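Local structure of MmoQ Response regulator (Methylococcus capsulatus, 3LJX) at residues F198-L204 with T216-A220. The protein is a response regulator that, as a full-length protein, probably makes cyclic di-GMP from two GTP molecules, the part described here carrying its all-helical HDOD region. Residues are numbered along the deposited sequence.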
ATOM      1  N   PHE A 198      -0.962  -8.319  10.641  1.00 27.84           N
ATOM      2  CA  PHE A 198      -1.354  -7.297   9.672  1.00 27.67           C
ATOM      3  C   PHE A 198      -1.744  -7.908   8.330  1.00 23.81           C
ATOM      4  O   PHE A 198      -2.761  -7.528   7.751  1.00 25.28           O
ATOM      5  CB  PHE A 198      -0.272  -6.227   9.516  1.00 32.88           C
ATOM      6  CG  PHE A 198      -0.207  -5.271  10.665  1.00 44.46           C
ATOM      7  CD1 PHE A 198       0.122  -5.715  11.931  1.00 53.97           C
ATOM      8  CD2 PHE A 198      -0.471  -3.926  10.484  1.00 51.29           C
ATOM      9  CE1 PHE A 198       0.178  -4.831  13.001  1.00 57.57           C
ATOM     10  CE2 PHE A 198      -0.411  -3.038  11.555  1.00 54.65           C
ATOM     11  CZ  PHE A 198      -0.091  -3.492  12.807  1.00 54.54           C
ATOM     12  N   ILE A 199      -0.951  -8.865   7.849  1.00 21.31           N
ATOM     13  CA  ILE A 199      -1.283  -9.556   6.605  1.00 21.22           C
ATOM     14  C   ILE A 199      -2.616 -10.314   6.747  1.00 25.54           C
ATOM     15  O   ILE A 199      -3.451 -10.307   5.824  1.00 26.63           O
ATOM     16  CB  ILE A 199      -0.151 -10.515   6.148  1.00 40.67           C
ATOM     17  CG1 ILE A 199       1.024  -9.731   5.560  1.00 40.22           C
ATOM     18  CG2 ILE A 199      -0.648 -11.448   5.079  1.00 42.48           C
ATOM     19  CD1 ILE A 199       2.004  -9.241   6.584  1.00 43.84           C
ATOM     20  N   ASP A 200      -2.835 -10.947   7.899  1.00 16.21           N
ATOM     21  CA  ASP A 200      -4.098 -11.651   8.113  1.00 21.42           C
ATOM     22  C   ASP A 200      -5.268 -10.674   8.137  1.00 22.83           C
ATOM     23  O   ASP A 200      -6.342 -10.964   7.609  1.00 25.69           O
ATOM     24  CB  ASP A 200      -4.088 -12.468   9.411  1.00 26.07           C
ATOM     25  CG  ASP A 200      -3.173 -13.695   9.335  1.00 33.78           C
ATOM     26  OD1 ASP A 200      -2.675 -14.025   8.235  1.00 36.66           O
ATOM     27  OD2 ASP A 200      -2.950 -14.335  10.385  1.00 34.82           O
ATOM     28  N   ALA A 201      -5.070  -9.514   8.748  1.00 21.05           N
ATOM     29  CA  ALA A 201      -6.166  -8.558   8.841  1.00 24.49           C
ATOM     30  C   ALA A 201      -6.513  -8.099   7.423  1.00 27.80           C
ATOM     31  O   ALA A 201      -7.685  -7.982   7.058  1.00 28.61           O
ATOM     32  CB  ALA A 201      -5.782  -7.396   9.724  1.00 21.46           C
ATOM     33  N   LEU A 202      -5.478  -7.890   6.615  1.00 24.45           N
ATOM     34  CA  LEU A 202      -5.643  -7.489   5.222  1.00 23.48           C
ATOM     35  C   LEU A 202      -6.392  -8.544   4.419  1.00 26.21           C
ATOM     36  O   LEU A 202      -7.347  -8.235   3.693  1.00 26.22           O
ATOM     37  CB  LEU A 202      -4.280  -7.254   4.580  1.00 19.13           C
ATOM     38  CG  LEU A 202      -4.309  -6.938   3.088  1.00 25.27           C
ATOM     39  CD1 LEU A 202      -5.121  -5.664   2.837  1.00 25.95           C
ATOM     40  CD2 LEU A 202      -2.875  -6.804   2.525  1.00 24.66           C
ATOM     41  N   GLN A 203      -5.964  -9.795   4.546  1.00 17.76           N
ATOM     42  CA  GLN A 203      -6.645 -10.874   3.839  1.00 22.64           C
ATOM     43  C   GLN A 203      -8.101 -11.005   4.281  1.00 26.92           C
ATOM     44  O   GLN A 203      -8.995 -11.138   3.447  1.00 29.86           O
ATOM     45  CB  GLN A 203      -5.919 -12.204   4.026  1.00 26.11           C
ATOM     46  CG  GLN A 203      -6.395 -13.258   3.040  1.00 35.65           C
ATOM     47  CD  GLN A 203      -5.550 -14.513   3.054  1.00 40.57           C
ATOM     48  OE1 GLN A 203      -4.730 -14.719   3.949  1.00 43.36           O
ATOM     49  NE2 GLN A 203      -5.750 -15.364   2.057  1.00 40.08           N
ATOM     50  N   LEU A 204      -8.329 -10.974   5.593  1.00 23.66           N
ATOM     51  CA  LEU A 204      -9.680 -10.982   6.143  1.00 27.57           C
ATOM     52  C   LEU A 204     -10.532  -9.855   5.543  1.00 29.88           C
ATOM     53  O   LEU A 204     -11.702 -10.061   5.198  1.00 24.97           O
ATOM     54  CB  LEU A 204      -9.625 -10.807   7.659  1.00 29.41           C
ATOM     55  CG  LEU A 204     -10.305 -11.844   8.535  1.00 45.22           C
ATOM     56  CD1 LEU A 204      -9.972 -13.240   8.051  1.00 47.81           C
ATOM     57  CD2 LEU A 204      -9.870 -11.658   9.986  1.00 50.25           C
ATOM     58  N   THR A 216      -8.078  -8.560  15.256  1.00 22.89           N
ATOM     59  CA  THR A 216      -7.820  -8.861  13.853  1.00 29.19           C
ATOM     60  C   THR A 216      -9.073  -8.624  13.015  1.00 30.05           C
ATOM     61  O   THR A 216      -8.997  -8.045  11.929  1.00 27.34           O
ATOM     62  CB  THR A 216      -7.332 -10.303  13.644  1.00 32.42           C
ATOM     63  OG1 THR A 216      -6.212 -10.558  14.504  1.00 37.45           O
ATOM     64  CG2 THR A 216      -6.893 -10.484  12.216  1.00 27.88           C
ATOM     65  N   GLY A 217     -10.220  -9.057  13.540  1.00 25.98           N
ATOM     66  CA  GLY A 217     -11.498  -8.866  12.876  1.00 24.72           C
ATOM     67  C   GLY A 217     -11.855  -7.393  12.797  1.00 26.52           C
ATOM     68  O   GLY A 217     -12.354  -6.913  11.775  1.00 24.14           O
ATOM     69  N   ARG A 218     -11.573  -6.656  13.867  1.00 26.41           N
ATOM     70  CA  ARG A 218     -11.949  -5.246  13.902  1.00 27.32           C
ATOM     71  C   ARG A 218     -11.086  -4.441  12.937  1.00 28.57           C
ATOM     72  O   ARG A 218     -11.585  -3.581  12.195  1.00 26.57           O
ATOM     73  CB  ARG A 218     -11.856  -4.682  15.316  1.00 26.30           C
ATOM     74  CG  ARG A 218     -12.493  -3.314  15.461  1.00 35.90           C
ATOM     75  CD  ARG A 218     -12.329  -2.802  16.872  1.00 49.83           C
ATOM     76  NE  ARG A 218     -13.562  -2.934  17.625  1.00 66.62           N
ATOM     77  CZ  ARG A 218     -14.353  -1.909  17.920  1.00 82.44           C
ATOM     78  NH1 ARG A 218     -14.013  -0.683  17.535  1.00 85.75           N
ATOM     79  NH2 ARG A 218     -15.474  -2.108  18.604  1.00 88.37           N
ATOM     80  N   PHE A 219      -9.795  -4.736  12.921  1.00 22.96           N
ATOM     81  CA  PHE A 219      -8.903  -4.057  11.997  1.00 24.93           C
ATOM     82  C   PHE A 219      -9.294  -4.431  10.561  1.00 23.79           C
ATOM     83  O   PHE A 219      -9.331  -3.569   9.681  1.00 21.24           O
ATOM     84  CB  PHE A 219      -7.447  -4.415  12.311  1.00 27.39           C
ATOM     85  CG  PHE A 219      -6.435  -3.633  11.522  1.00 26.04           C
ATOM     86  CD1 PHE A 219      -6.665  -2.316  11.180  1.00 24.78           C
ATOM     87  CD2 PHE A 219      -5.229  -4.217  11.153  1.00 30.05           C
ATOM     88  CE1 PHE A 219      -5.722  -1.595  10.452  1.00 25.90           C
ATOM     89  CE2 PHE A 219      -4.280  -3.504  10.433  1.00 31.36           C
ATOM     90  CZ  PHE A 219      -4.529  -2.184  10.084  1.00 30.05           C
ATOM     91  N   ALA A 220      -9.621  -5.703  10.330  1.00 18.64           N
ATOM     92  CA  ALA A 220     -10.073  -6.121   9.006  1.00 23.13           C
ATOM     93  C   ALA A 220     -11.296  -5.302   8.556  1.00 23.82           C
ATOM     94  O   ALA A 220     -11.358  -4.827   7.418  1.00 23.42           O
ATOM     95  CB  ALA A 220     -10.380  -7.633   8.974  1.00 19.36           C
TER
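Close, mainly apolar helix-helix packing joins helix 196-204, in the HDOD region, to the first turns of helix 214-233, the next long helix in the chain. The axes of the two short segments approach to 8.1 Å and cross at -55°, and no hydrogen bond spans the interface. Alanines make this spacing possible: the CA atoms of A201 and A220 lie 4.6 Å apart, and the CB of A220 sits 3.3 Å from the O of A201, whose carbonyl also receives a CA-H...O contact from A220 CA at 3.6 Å. One turn on, L204 CB meets A220 CB at 3.5 Å, while L204 CD2 reaches T216 CG2 at 3.9 Å and passes over G217 CA at 4.3 Å. A201 CB also touches F219 CD2 at 3.5 Å. Beyond it, F219 directs its edge at the face of F198 in an offset edge-to-face pair, with centroids 5.6 Å apart and planes at 73°. D200, touching T216 only lightly, hydrogen-bonds through its carboxylate to Q196 of its own helix. Both phenylalanines rest on L138 of helix 132-141, while I199, L202 and Q203 pack against helix 181-191, so helix 196-204 lies between that helix and helix 214-233.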